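Local structure of putative O-GlcNAcase nagJ (Clostridium perfringens, 6PV5) at residues P184-R189 with W457-Y462; V370-N375 with M399-N404; N381-E386 with Y421-N426. The protein belongs to glycoside hydrolase family 84 and probably has hexosaminidase activity, this chain holding the catalytic barrel and its flanking domains within a longer protein. All blocks are in the same frame, centred on the assembly; numbering follows the deposited sequence. Where two conformers were deposited one is given.

Overall arrangement
All three contacts belong to the catalytic (beta/alpha)8 barrel and its margins. Contact 2 is the most regular: strands 369-372 and 399-403, neighbours in the barrel wall, joined by backbone bonds and lined with methionine and tryptophan. Contact 1 is also buried, but it ties the lead-in to strand 188-192 to the loop after helix 446-457, with a serine and a proline-tryptophan pair doing the work. Contact 3 is partly buried, held by backbone bonds and one carboxylate: that of Asp424 reaches the backbone at the start of helix 385-395, which connects the strands of contact 2. Trp403 packs on Val383 and Leu423, linking contacts 2 and 3, while the Arg425 guanidinium reaches the carbonyl O of Val460 in contact 1.

Contact 1. Residues P184-R189 with W457-Y462; sequences PSFKMR and WNSVSY
With CG opposite its backbone N (chi1 -176°), Trp457 lays its indole against Pro184, while the chi1 of -57° at Ser185 turns OG toward Trp457 O and Ser459 N, in the loop after helix 446-457. Pro184 covers one indole face, its CB standing 3.8 Å from the centroid of the Trp457 six-membered ring in a CH-pi contact. Arg189 arrives at the rim of that ring: NE is 3.5 Å from Trp457 CE3, and the guanidinium stands almost perpendicular to the indole, presenting its own face to the ring edge. In the guanidinium plane, Arg189 NH1 donates to Phe186 O at 2.8 Å, which, with Lys216 O at NE and the salt bridge to Glu130, helps set the rotation of the group. Ser185 grips Trp457 O twice from one side of the carbonyl plane, through N at 2.9 Å and OG at 3.2 Å. The same Ser185 OG accepts from Ser459 N at 2.9 Å. Phe186 CE2 adds packing on Ser459 CB. Trp457 NE1 bonds to Asp182. The whole joins the start of barrel strand 188-192 to the end of helix 446-457, while Phe186 also packs against Val431 of strand 431-436.

Contact 2. Residues V370-N375 with M399-N404; sequences VMWTGN and MMLWWN
Met400 N donates to Val370 O at 2.8 Å, the first of three backbone bonds that pair strands 369-372 and 399-403 in parallel within the (beta/alpha)8 barrel; helix 385-395 makes the beta-alpha-beta crossover between them. Trp372 N then donates to Met400 O, and Trp402 N to Trp372 O.

The dense part lies around Trp372 on the helix side. Leu401 CD1 sits over one face of its indole, 4.1 Å from the centroid of the six-membered ring, and Met399 CB touches Trp372 CZ3 at 3.7 Å. Met399 folds back at both chi2 and chi3 (-58° and -71°), which brings its CE to Val370 CG1 at 3.6 Å. Ala388 and Val391 of helix 385-395 also pack on Trp372. On the other face of the sheet, Met371 and Met400 pack together, and Met371 SD lies at the edge of the Trp402 six-membered ring, 5.2 Å from its centroid, a Met-aromatic contact.

Toward the C-terminal ends of the strands the contact becomes more polar, and Trp402 is partly exposed. The Thr373 CG2 methyl packs against Asn404 ND2, which is bonded to Val377 O; Asn404 OD1 accepts from Asn437 and, from above the amide plane, from Trp402 NE1. The Trp402 side chain is about 8 Å from that of Asp305, the predicted proton donor, consistent with a place near the active site. One water links the segments: it donates to Thr373 O at 2.9 Å and to Trp402 O at 2.7 Å, and accepts from Asn404 N.

Contact 3. Residues N381-E386 with Y421-N426; sequences NGVSLE and YDLDRN
The carboxylate of Asp424 is the flat group that reaches across: Leu385 N donates to its OD2 at 3.0 Å from well above the carboxylate plane, while OD1 turns back to its own segment and, through the anti lone pair, accepts from Asn426 N at 2.8 Å. That second bond makes an Asx turn at Asp424, and the two together hold the carboxylate by both oxygens. In the (beta/alpha)8 barrel this joins the entry to helix 385-395 to the loop between strands 399-403 and 431-436. A chi1 of -161° swings the Asp424 carboxylate toward the start of that helix, which would probably stabilise its negative charge. Ser384 is the N-cap residue: its side chain caps a backbone N further into the helix, and its own N donates to Asp387 OD2.

Alongside, a single backbone bridge pairs Val383 with Leu423: Val383 N donates to Asp422 O at 3.1 Å, and Asp424 N to Val383 O at 2.9 Å. Gly382 CA meets Asp422 O at 3.2 Å. On the side facing strand 399-403, Val383 CG2 and Leu423 CD2 touch, both residues packing on Leu401 and Trp403. At the start of the helix, the methyl CD1 of Leu385 rests 3.3 Å from Asn426 O.

Contact 1. Residues P184-R189 with W457-Y462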
ATOM      1  N   PRO A 184     -13.080   5.369  -7.172  1.00 36.61           N
ATOM      2  CA  PRO A 184     -12.243   5.463  -5.972  1.00 38.01           C
ATOM      3  C   PRO A 184     -12.621   6.485  -4.900  1.00 39.78           C
ATOM      4  O   PRO A 184     -13.019   7.607  -5.221  1.00 42.68           O
ATOM      5  CB  PRO A 184     -10.901   5.913  -6.560  1.00 34.06           C
ATOM      6  CG  PRO A 184     -11.271   6.749  -7.789  1.00 37.39           C
ATOM      7  CD  PRO A 184     -12.538   6.114  -8.319  1.00 35.50           C
ATOM      8  N   SER A 185     -12.395   6.105  -3.628  1.00 37.20           N
ATOM      9  CA  SER A 185     -12.532   6.976  -2.466  1.00 34.66           C
ATOM     10  C   SER A 185     -11.521   8.117  -2.521  1.00 34.52           C
ATOM     11  O   SER A 185     -11.850   9.250  -2.187  1.00 36.72           O
ATOM     12  CB  SER A 185     -12.344   6.205  -1.180  1.00 34.61           C
ATOM     13  OG  SER A 185     -13.261   5.124  -1.083  1.00 36.53           O
ATOM     14  N   PHE A 186     -10.270   7.804  -2.867  1.00 30.61           N
ATOM     15  CA  PHE A 186      -9.231   8.822  -2.871  1.00 32.12           C
ATOM     16  C   PHE A 186      -8.750   8.994  -4.300  1.00 32.25           C
ATOM     17  O   PHE A 186      -8.619   8.002  -5.011  1.00 32.46           O
ATOM     18  CB  PHE A 186      -8.040   8.445  -1.982  1.00 30.59           C
ATOM     19  CG  PHE A 186      -8.336   8.292  -0.508  1.00 29.70           C
ATOM     20  CD1 PHE A 186      -8.102   9.330   0.376  1.00 30.19           C
ATOM     21  CD2 PHE A 186      -8.841   7.106  -0.003  1.00 28.17           C
ATOM     22  CE1 PHE A 186      -8.382   9.188   1.730  1.00 29.72           C
ATOM     23  CE2 PHE A 186      -9.117   6.965   1.350  1.00 28.85           C
ATOM     24  CZ  PHE A 186      -8.878   8.006   2.217  1.00 27.56           C
ATOM     25  N   LYS A 187      -8.481  10.245  -4.689  1.00 35.45           N
ATOM     26  CA  LYS A 187      -8.177  10.558  -6.076  1.00 40.04           C
ATOM     27  C   LYS A 187      -6.712  10.250  -6.348  1.00 39.20           C
ATOM     28  O   LYS A 187      -6.315  10.086  -7.503  1.00 37.18           O
ATOM     29  CB  LYS A 187      -8.456  12.029  -6.404  1.00 38.89           C
ATOM     30  CG  LYS A 187      -7.526  13.018  -5.719  1.00 43.16           C
ATOM     31  CD  LYS A 187      -7.770  14.473  -6.094  1.00 47.02           C
ATOM     32  CE  LYS A 187      -6.738  15.375  -5.447  1.00 51.62           C
ATOM     33  NZ  LYS A 187      -6.755  16.753  -5.997  1.00 53.12           N
ATOM     34  N   MET A 188      -5.910  10.258  -5.275  1.00 37.16           N
ATOM     35  CA  MET A 188      -4.531   9.818  -5.374  1.00 35.08           C
ATOM     36  C   MET A 188      -4.294   8.670  -4.392  1.00 33.88           C
ATOM     37  O   MET A 188      -4.519   8.812  -3.185  1.00 30.36           O
ATOM     38  CB  MET A 188      -3.535  10.944  -5.119  1.00 37.90           C
ATOM     39  CG  MET A 188      -2.184  10.598  -5.693  1.00 41.52           C
ATOM     40  SD  MET A 188      -0.809  11.537  -5.032  1.00 49.74           S
ATOM     41  CE  MET A 188       0.346  11.318  -6.383  1.00 53.00           C
ATOM     42  N   ARG A 189      -3.875   7.532  -4.961  1.00 28.81           N
ATOM     43  CA  ARG A 189      -3.591   6.290  -4.252  1.00 30.32           C
ATOM     44  C   ARG A 189      -2.184   5.852  -4.644  1.00 31.60           C
ATOM     45  O   ARG A 189      -1.997   5.328  -5.730  1.00 32.58           O
ATOM     46  CB  ARG A 189      -4.621   5.223  -4.626  1.00 28.18           C
ATOM     47  CG  ARG A 189      -6.059   5.641  -4.359  1.00 31.09           C
ATOM     48  CD  ARG A 189      -7.118   4.793  -5.047  1.00 33.59           C
ATOM     49  NE  ARG A 189      -6.790   4.566  -6.455  1.00 34.43           N
ATOM     50  CZ  ARG A 189      -7.014   5.432  -7.445  1.00 36.66           C
ATOM     51  NH1 ARG A 189      -7.562   6.616  -7.196  1.00 32.93           N
ATOM     52  NH2 ARG A 189      -6.681   5.107  -8.686  1.00 33.84           N
ATOM     53  N   TRP A 457      -8.907   2.658  -2.494  1.00 34.77           N
ATOM     54  CA  TRP A 457      -9.920   2.571  -3.527  1.00 34.74           C
ATOM     55  C   TRP A 457     -11.318   2.632  -2.911  1.00 35.49           C
ATOM     56  O   TRP A 457     -12.219   3.218  -3.493  1.00 37.23           O
ATOM     57  CB  TRP A 457      -9.742   1.316  -4.388  1.00 33.62           C
ATOM     58  CG  TRP A 457     -10.728   1.266  -5.512  1.00 34.10           C
ATOM     59  CD1 TRP A 457     -11.945   0.646  -5.519  1.00 32.72           C
ATOM     60  CD2 TRP A 457     -10.611   1.935  -6.783  1.00 34.51           C
ATOM     61  NE1 TRP A 457     -12.572   0.849  -6.716  1.00 33.35           N
ATOM     62  CE2 TRP A 457     -11.790   1.651  -7.508  1.00 35.50           C
ATOM     63  CE3 TRP A 457      -9.640   2.746  -7.375  1.00 33.74           C
ATOM     64  CZ2 TRP A 457     -12.016   2.158  -8.786  1.00 31.79           C
ATOM     65  CZ3 TRP A 457      -9.865   3.244  -8.641  1.00 36.72           C
ATOM     66  CH2 TRP A 457     -11.037   2.947  -9.336  1.00 32.95           C
ATOM     67  N   ASN A 458     -11.503   1.993  -1.753  1.00 34.73           N
ATOM     68  CA  ASN A 458     -12.831   1.793  -1.195  1.00 36.83           C
ATOM     69  C   ASN A 458     -12.709   1.826   0.322  1.00 35.71           C
ATOM     70  O   ASN A 458     -12.763   0.776   0.973  1.00 35.27           O
ATOM     71  CB  ASN A 458     -13.504   0.530  -1.755  1.00 34.62           C
ATOM     72  CG  ASN A 458     -14.972   0.347  -1.390  1.00 38.50           C
ATOM     73  OD1 ASN A 458     -15.501   0.990  -0.485  1.00 36.25           O
ATOM     74  ND2 ASN A 458     -15.644  -0.577  -2.061  1.00 37.68           N
ATOM     75  N   SER A 459     -12.568   3.051   0.859  1.00 36.01           N
ATOM     76  CA  SER A 459     -12.329   3.269   2.278  1.00 37.62           C
ATOM     77  C   SER A 459     -13.586   2.989   3.085  1.00 40.56           C
ATOM     78  O   SER A 459     -13.527   2.506   4.215  1.00 44.47           O
ATOM     79  CB  SER A 459     -11.782   4.641   2.556  1.00 38.22           C
ATOM     80  OG  SER A 459     -12.692   5.647   2.140  1.00 40.71           O
ATOM     81  N   VAL A 460     -14.732   3.270   2.475  1.00 43.92           N
ATOM     82  CA  VAL A 460     -16.011   3.082   3.135  1.00 43.25           C
ATOM     83  C   VAL A 460     -16.239   1.609   3.471  1.00 40.50           C
ATOM     84  O   VAL A 460     -16.676   1.292   4.574  1.00 44.74           O
ATOM     85  CB  VAL A 460     -17.144   3.706   2.295  1.00 46.32           C
ATOM     86  CG1 VAL A 460     -18.482   2.997   2.470  1.00 42.63           C
ATOM     87  CG2 VAL A 460     -17.256   5.192   2.595  1.00 47.06           C
ATOM     88  N   SER A 461     -15.954   0.702   2.537  1.00 40.67           N
ATOM     89  CA  SER A 461     -16.262  -0.689   2.846  1.00 44.95           C
ATOM     90  C   SER A 461     -15.035  -1.472   3.351  1.00 38.68           C
ATOM     91  O   SER A 461     -15.156  -2.643   3.697  1.00 36.79           O
ATOM     92  CB  SER A 461     -16.953  -1.373   1.697  1.00 43.53           C
ATOM     93  OG  SER A 461     -16.140  -1.338   0.536  1.00 56.36           O
ATOM     94  N   TYR A 462     -13.870  -0.816   3.451  1.00 38.87           N
ATOM     95  CA  TYR A 462     -12.636  -1.491   3.846  1.00 35.36           C
ATOM     96  C   TYR A 462     -12.777  -2.105   5.229  1.00 32.03           C
ATOM     97  O   TYR A 462     -13.043  -1.385   6.180  1.00 34.54           O
ATOM     98  CB  TYR A 462     -11.480  -0.495   3.941  1.00 31.70           C
ATOM     99  CG  TYR A 462     -10.159  -1.076   4.402  1.00 30.39           C
ATOM    100  CD1 TYR A 462      -9.369  -1.825   3.533  1.00 29.16           C
ATOM    101  CD2 TYR A 462      -9.695  -0.861   5.696  1.00 27.45           C
ATOM    102  CE1 TYR A 462      -8.138  -2.337   3.927  1.00 28.29           C
ATOM    103  CE2 TYR A 462      -8.468  -1.360   6.112  1.00 28.10           C
ATOM    104  CZ  TYR A 462      -7.699  -2.102   5.221  1.00 27.36           C
ATOM    105  OH  TYR A 462      -6.506  -2.600   5.605  1.00 29.38           O
TER

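Contact 2. Residues V370-N375 with M399-N404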
ATOM      1  N   VAL A 370      -0.723  18.936  -0.264  1.00 30.24           N
ATOM      2  CA  VAL A 370       0.109  18.925   0.933  1.00 29.63           C
ATOM      3  C   VAL A 370      -0.059  17.590   1.661  1.00 28.91           C
ATOM      4  O   VAL A 370      -1.177  17.197   2.000  1.00 27.46           O
ATOM      5  CB  VAL A 370      -0.181  20.105   1.881  1.00 29.01           C
ATOM      6  CG1 VAL A 370       0.748  20.106   3.088  1.00 27.70           C
ATOM      7  CG2 VAL A 370      -0.032  21.441   1.164  1.00 31.69           C
ATOM      8  N   MET A 371       1.088  16.941   1.922  1.00 27.75           N
ATOM      9  CA  MET A 371       1.167  15.647   2.591  1.00 28.30           C
ATOM     10  C   MET A 371       1.457  15.867   4.071  1.00 26.83           C
ATOM     11  O   MET A 371       2.197  16.772   4.449  1.00 24.98           O
ATOM     12  CB  MET A 371       2.260  14.763   1.964  1.00 28.29           C
ATOM     13  CG  MET A 371       1.890  14.343   0.535  1.00 29.55           C
ATOM     14  SD  MET A 371       3.061  13.210  -0.310  1.00 35.54           S
ATOM     15  CE  MET A 371       4.573  14.163  -0.394  1.00 28.26           C
ATOM     16  N   TRP A 372       0.831  15.045   4.908  1.00 23.59           N
ATOM     17  CA  TRP A 372       1.197  15.031   6.310  1.00 23.10           C
ATOM     18  C   TRP A 372       1.083  13.596   6.813  1.00 22.41           C
ATOM     19  O   TRP A 372       0.510  12.747   6.122  1.00 23.05           O
ATOM     20  CB  TRP A 372       0.335  16.046   7.091  1.00 22.45           C
ATOM     21  CG  TRP A 372      -0.747  15.510   7.984  1.00 20.41           C
ATOM     22  CD1 TRP A 372      -0.811  15.653   9.344  1.00 21.27           C
ATOM     23  CD2 TRP A 372      -1.973  14.857   7.596  1.00 22.06           C
ATOM     24  NE1 TRP A 372      -1.978  15.116   9.829  1.00 21.13           N
ATOM     25  CE2 TRP A 372      -2.696  14.594   8.785  1.00 19.96           C
ATOM     26  CE3 TRP A 372      -2.515  14.434   6.373  1.00 20.19           C
ATOM     27  CZ2 TRP A 372      -3.930  13.944   8.784  1.00 21.48           C
ATOM     28  CZ3 TRP A 372      -3.736  13.797   6.372  1.00 22.13           C
ATOM     29  CH2 TRP A 372      -4.436  13.552   7.557  1.00 24.16           C
ATOM     30  N   THR A 373       1.654  13.318   7.994  1.00 23.41           N
ATOM     31  CA  THR A 373       1.761  11.921   8.405  1.00 25.03           C
ATOM     32  C   THR A 373       0.688  11.524   9.422  1.00 25.33           C
ATOM     33  O   THR A 373       0.610  10.350   9.803  1.00 22.75           O
ATOM     34  CB  THR A 373       3.175  11.630   8.934  1.00 25.61           C
ATOM     35  OG1 THR A 373       3.413  12.505  10.042  1.00 25.59           O
ATOM     36  CG2 THR A 373       4.250  11.801   7.877  1.00 21.56           C
ATOM     37  N   GLY A 374      -0.161  12.483   9.835  1.00 24.38           N
ATOM     38  CA  GLY A 374      -1.088  12.262  10.940  1.00 23.15           C
ATOM     39  C   GLY A 374      -0.585  12.973  12.187  1.00 21.97           C
ATOM     40  O   GLY A 374       0.279  13.841  12.083  1.00 23.30           O
ATOM     41  N   ASN A 375      -1.087  12.599  13.370  1.00 23.77           N
ATOM     42  CA  ASN A 375      -0.731  13.366  14.568  1.00 23.70           C
ATOM     43  C   ASN A 375       0.761  13.250  14.862  1.00 24.23           C
ATOM     44  O   ASN A 375       1.355  14.177  15.387  1.00 27.24           O
ATOM     45  CB  ASN A 375      -1.505  12.947  15.827  1.00 25.05           C
ATOM     46  CG  ASN A 375      -2.997  13.207  15.721  1.00 29.13           C
ATOM     47  OD1 ASN A 375      -3.449  13.940  14.848  1.00 27.12           O
ATOM     48  ND2 ASN A 375      -3.771  12.607  16.603  1.00 27.60           N
ATOM     49  N   MET A 399      -6.242  17.240   2.672  1.00 31.48           N
ATOM     50  CA  MET A 399      -4.838  16.903   2.853  1.00 33.29           C
ATOM     51  C   MET A 399      -4.543  15.593   2.117  1.00 29.68           C
ATOM     52  O   MET A 399      -5.471  14.894   1.708  1.00 31.35           O
ATOM     53  CB  MET A 399      -4.563  16.751   4.352  1.00 30.62           C
ATOM     54  CG  MET A 399      -4.742  18.068   5.105  1.00 31.35           C
ATOM     55  SD  MET A 399      -3.685  19.424   4.520  1.00 35.18           S
ATOM     56  CE  MET A 399      -2.045  18.933   5.052  1.00 33.54           C
ATOM     57  N   MET A 400      -3.256  15.255   1.975  1.00 29.18           N
ATOM     58  CA  MET A 400      -2.856  13.921   1.529  1.00 29.39           C
ATOM     59  C   MET A 400      -2.136  13.182   2.668  1.00 25.93           C
ATOM     60  O   MET A 400      -1.252  13.733   3.308  1.00 24.69           O
ATOM     61  CB  MET A 400      -1.938  14.037   0.305  1.00 27.74           C
ATOM     62  CG  MET A 400      -2.669  14.642  -0.880  1.00 34.64           C
ATOM     63  SD  MET A 400      -2.117  14.102  -2.518  1.00 39.40           S
ATOM     64  CE  MET A 400      -3.614  14.375  -3.466  1.00 41.76           C
ATOM     65  N   LEU A 401      -2.531  11.939   2.946  1.00 24.81           N
ATOM     66  CA  LEU A 401      -1.943  11.241   4.080  1.00 24.36           C
ATOM     67  C   LEU A 401      -0.734  10.410   3.629  1.00 23.62           C
ATOM     68  O   LEU A 401      -0.873   9.496   2.824  1.00 26.59           O
ATOM     69  CB  LEU A 401      -3.016  10.382   4.753  1.00 22.29           C
ATOM     70  CG  LEU A 401      -2.517   9.492   5.903  1.00 25.10           C
ATOM     71  CD1 LEU A 401      -1.922  10.303   7.069  1.00 21.80           C
ATOM     72  CD2 LEU A 401      -3.630   8.572   6.396  1.00 23.05           C
ATOM     73  N   TRP A 402       0.453  10.773   4.119  1.00 20.61           N
ATOM     74  CA  TRP A 402       1.645   9.975   3.952  1.00 23.21           C
ATOM     75  C   TRP A 402       1.663   8.951   5.093  1.00 26.27           C
ATOM     76  O   TRP A 402       1.844   9.295   6.259  1.00 23.79           O
ATOM     77  CB  TRP A 402       2.854  10.905   3.981  1.00 24.71           C
ATOM     78  CG  TRP A 402       4.188  10.224   3.986  1.00 29.96           C
ATOM     79  CD1 TRP A 402       4.623   9.263   4.854  1.00 32.74           C
ATOM     80  CD2 TRP A 402       5.297  10.502   3.111  1.00 31.35           C
ATOM     81  NE1 TRP A 402       5.915   8.913   4.573  1.00 31.21           N
ATOM     82  CE2 TRP A 402       6.360   9.657   3.513  1.00 32.54           C
ATOM     83  CE3 TRP A 402       5.491  11.373   2.030  1.00 31.23           C
ATOM     84  CZ2 TRP A 402       7.602   9.657   2.872  1.00 30.42           C
ATOM     85  CZ3 TRP A 402       6.728  11.387   1.416  1.00 34.06           C
ATOM     86  CH2 TRP A 402       7.764  10.545   1.834  1.00 31.79           C
ATOM     87  N   TRP A 403       1.370   7.700   4.754  1.00 25.00           N
ATOM     88  CA  TRP A 403       1.144   6.707   5.793  1.00 26.00           C
ATOM     89  C   TRP A 403       2.390   5.851   5.999  1.00 23.70           C
ATOM     90  O   TRP A 403       2.776   5.093   5.105  1.00 23.90           O
ATOM     91  CB  TRP A 403      -0.086   5.869   5.465  1.00 21.26           C
ATOM     92  CG  TRP A 403      -0.422   4.959   6.598  1.00 25.82           C
ATOM     93  CD1 TRP A 403      -0.506   3.597   6.555  1.00 26.04           C
ATOM     94  CD2 TRP A 403      -0.654   5.344   7.963  1.00 25.18           C
ATOM     95  NE1 TRP A 403      -0.813   3.116   7.796  1.00 27.81           N
ATOM     96  CE2 TRP A 403      -0.882   4.158   8.684  1.00 26.18           C
ATOM     97  CE3 TRP A 403      -0.669   6.571   8.640  1.00 25.91           C
ATOM     98  CZ2 TRP A 403      -1.131   4.156  10.057  1.00 26.66           C
ATOM     99  CZ3 TRP A 403      -0.935   6.573   9.994  1.00 26.67           C
ATOM    100  CH2 TRP A 403      -1.142   5.379  10.687  1.00 26.83           C
ATOM    101  N   ASN A 404       2.986   5.980   7.184  1.00 23.62           N
ATOM    102  CA  ASN A 404       4.266   5.352   7.492  1.00 24.54           C
ATOM    103  C   ASN A 404       4.074   3.905   7.969  1.00 25.24           C
ATOM    104  O   ASN A 404       4.406   3.544   9.101  1.00 26.70           O
ATOM    105  CB  ASN A 404       5.062   6.182   8.503  1.00 23.15           C
ATOM    106  CG  ASN A 404       5.882   7.259   7.824  1.00 24.89           C
ATOM    107  OD1 ASN A 404       6.460   7.017   6.766  1.00 25.20           O
ATOM    108  ND2 ASN A 404       5.911   8.452   8.394  1.00 24.32           N
TER
HETATM  109  O   HOH W   1       2.273   8.209   8.666  1.00 19.97           O

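Contact 3. Residues N381-E386 with Y421-N426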
ATOM      1  N   ASN A 381      -1.922   4.825  16.713  0.54 25.48           N
ATOM      2  CA  ASN A 381      -3.315   4.422  16.719  0.54 26.94           C
ATOM      3  C   ASN A 381      -4.034   4.941  15.471  0.54 27.42           C
ATOM      4  O   ASN A 381      -5.198   5.336  15.554  0.54 25.67           O
ATOM      5  CB  ASN A 381      -3.974   4.918  18.010  0.54 29.03           C
ATOM      6  CG  ASN A 381      -5.413   4.479  18.167  0.54 31.59           C
ATOM      7  OD1 ASN A 381      -5.824   3.476  17.588  0.54 31.58           O
ATOM      8  ND2 ASN A 381      -6.179   5.227  18.952  0.54 29.24           N
ATOM      9  N   GLY A 382      -3.356   4.903  14.312  1.00 26.51           N
ATOM     10  CA  GLY A 382      -3.949   5.336  13.051  1.00 24.89           C
ATOM     11  C   GLY A 382      -4.302   6.831  13.042  1.00 28.33           C
ATOM     12  O   GLY A 382      -3.633   7.639  13.685  1.00 28.08           O
ATOM     13  N   VAL A 383      -5.340   7.192  12.272  1.00 27.46           N
ATOM     14  CA  VAL A 383      -5.670   8.576  11.969  1.00 26.15           C
ATOM     15  C   VAL A 383      -7.191   8.654  11.934  1.00 27.48           C
ATOM     16  O   VAL A 383      -7.847   7.912  11.193  1.00 30.05           O
ATOM     17  CB  VAL A 383      -5.082   9.078  10.625  1.00 27.84           C
ATOM     18  CG1 VAL A 383      -5.513  10.519  10.357  1.00 28.32           C
ATOM     19  CG2 VAL A 383      -3.551   8.978  10.540  1.00 23.91           C
ATOM     20  N   SER A 384      -7.739   9.513  12.790  1.00 24.68           N
ATOM     21  CA  SER A 384      -9.180   9.658  12.889  1.00 27.56           C
ATOM     22  C   SER A 384      -9.645  10.813  11.995  1.00 28.43           C
ATOM     23  O   SER A 384      -8.851  11.685  11.628  1.00 27.29           O
ATOM     24  CB  SER A 384      -9.540   9.933  14.305  1.00 26.07           C
ATOM     25  OG  SER A 384      -9.121  11.252  14.619  1.00 27.37           O
ATOM     26  N   LEU A 385     -10.950  10.846  11.696  1.00 28.62           N
ATOM     27  CA  LEU A 385     -11.516  11.966  10.945  1.00 30.57           C
ATOM     28  C   LEU A 385     -11.194  13.282  11.634  1.00 27.78           C
ATOM     29  O   LEU A 385     -10.832  14.244  10.964  1.00 29.14           O
ATOM     30  CB  LEU A 385     -13.035  11.814  10.772  1.00 31.97           C
ATOM     31  CG  LEU A 385     -13.723  12.869   9.897  1.00 35.02           C
ATOM     32  CD1 LEU A 385     -13.080  12.956   8.521  1.00 31.91           C
ATOM     33  CD2 LEU A 385     -15.200  12.536   9.732  1.00 38.43           C
ATOM     34  N   GLU A 386     -11.291  13.315  12.967  1.00 28.77           N
ATOM     35  CA  GLU A 386     -11.069  14.561  13.687  1.00 28.72           C
ATOM     36  C   GLU A 386      -9.604  14.991  13.587  1.00 31.69           C
ATOM     37  O   GLU A 386      -9.351  16.177  13.460  1.00 30.12           O
ATOM     38  CB  GLU A 386     -11.531  14.462  15.152  1.00 31.32           C
ATOM     39  N   TYR A 421      -4.305  -0.198   9.044  1.00 26.21           N
ATOM     40  CA  TYR A 421      -5.124  -0.459  10.218  1.00 25.75           C
ATOM     41  C   TYR A 421      -5.418   0.855  10.932  1.00 25.09           C
ATOM     42  O   TYR A 421      -4.524   1.698  11.027  1.00 24.99           O
ATOM     43  CB  TYR A 421      -4.355  -1.406  11.153  1.00 27.95           C
ATOM     44  CG  TYR A 421      -5.182  -2.061  12.232  1.00 27.39           C
ATOM     45  CD1 TYR A 421      -5.992  -3.153  11.962  1.00 32.04           C
ATOM     46  CD2 TYR A 421      -5.145  -1.585  13.535  1.00 29.94           C
ATOM     47  CE1 TYR A 421      -6.739  -3.774  12.960  1.00 30.58           C
ATOM     48  CE2 TYR A 421      -5.893  -2.175  14.542  1.00 29.36           C
ATOM     49  CZ  TYR A 421      -6.689  -3.268  14.246  1.00 31.56           C
ATOM     50  OH  TYR A 421      -7.409  -3.840  15.246  1.00 41.28           O
ATOM     51  N   ASP A 422      -6.663   1.016  11.421  1.00 26.69           N
ATOM     52  CA  ASP A 422      -7.063   2.136  12.274  1.00 30.22           C
ATOM     53  C   ASP A 422      -7.056   3.441  11.474  1.00 27.52           C
ATOM     54  O   ASP A 422      -6.837   4.505  12.029  1.00 25.95           O
ATOM     55  CB  ASP A 422      -6.119   2.345  13.465  1.00 34.30           C
ATOM     56  CG  ASP A 422      -6.351   1.462  14.686  1.00 44.85           C
ATOM     57  OD1 ASP A 422      -7.484   0.934  14.824  1.00 39.64           O
ATOM     58  OD2 ASP A 422      -5.384   1.327  15.510  1.00 48.88           O
ATOM     59  N   LEU A 423      -7.260   3.372  10.161  1.00 26.41           N
ATOM     60  CA  LEU A 423      -7.478   4.606   9.417  1.00 28.06           C
ATOM     61  C   LEU A 423      -8.984   4.834   9.274  1.00 27.72           C
ATOM     62  O   LEU A 423      -9.727   3.924   8.932  1.00 25.23           O
ATOM     63  CB  LEU A 423      -6.811   4.522   8.046  1.00 28.76           C
ATOM     64  CG  LEU A 423      -5.279   4.446   8.019  1.00 30.21           C
ATOM     65  CD1 LEU A 423      -4.795   4.717   6.602  1.00 30.59           C
ATOM     66  CD2 LEU A 423      -4.623   5.413   9.005  1.00 30.07           C
ATOM     67  N   ASP A 424      -9.435   6.045   9.586  1.00 29.29           N
ATOM     68  CA  ASP A 424     -10.865   6.323   9.637  1.00 29.98           C
ATOM     69  C   ASP A 424     -11.527   5.946   8.310  1.00 28.50           C
ATOM     70  O   ASP A 424     -11.043   6.291   7.235  1.00 27.58           O
ATOM     71  CB  ASP A 424     -11.100   7.786  10.027  1.00 30.88           C
ATOM     72  CG  ASP A 424     -12.500   8.045  10.556  1.00 32.53           C
ATOM     73  OD1 ASP A 424     -13.450   7.911   9.772  1.00 33.49           O
ATOM     74  OD2 ASP A 424     -12.619   8.383  11.739  1.00 33.76           O
ATOM     75  N   ARG A 425     -12.632   5.207   8.413  1.00 30.73           N
ATOM     76  CA  ARG A 425     -13.474   4.809   7.291  1.00 37.53           C
ATOM     77  C   ARG A 425     -13.926   6.017   6.461  1.00 38.03           C
ATOM     78  O   ARG A 425     -14.122   5.885   5.259  1.00 35.98           O
ATOM     79  CB  ARG A 425     -14.680   4.036   7.828  1.00 42.35           C
ATOM     80  CG  ARG A 425     -15.699   3.615   6.780  1.00 54.79           C
ATOM     81  CD  ARG A 425     -16.829   2.766   7.352  1.00 62.17           C
ATOM     82  NE  ARG A 425     -16.390   1.835   8.392  1.00 65.72           N
ATOM     83  CZ  ARG A 425     -15.825   0.642   8.194  1.00 64.68           C
ATOM     84  NH1 ARG A 425     -15.616   0.179   6.970  1.00 59.98           N
ATOM     85  NH2 ARG A 425     -15.484  -0.095   9.235  1.00 67.62           N
ATOM     86  N   ASN A 426     -14.043   7.196   7.086  1.00 32.72           N
ATOM     87  CA  ASN A 426     -14.545   8.375   6.391  1.00 36.80           C
ATOM     88  C   ASN A 426     -13.481   9.469   6.307  1.00 36.79           C
ATOM     89  O   ASN A 426     -13.822  10.653   6.248  1.00 33.32           O
ATOM     90  CB  ASN A 426     -15.805   8.930   7.070  1.00 37.74           C
ATOM     91  CG  ASN A 426     -16.945   7.937   7.017  1.00 37.92           C
ATOM     92  OD1 ASN A 426     -17.410   7.469   8.052  1.00 40.58           O
ATOM     93  ND2 ASN A 426     -17.347   7.559   5.814  1.00 38.08           N
TER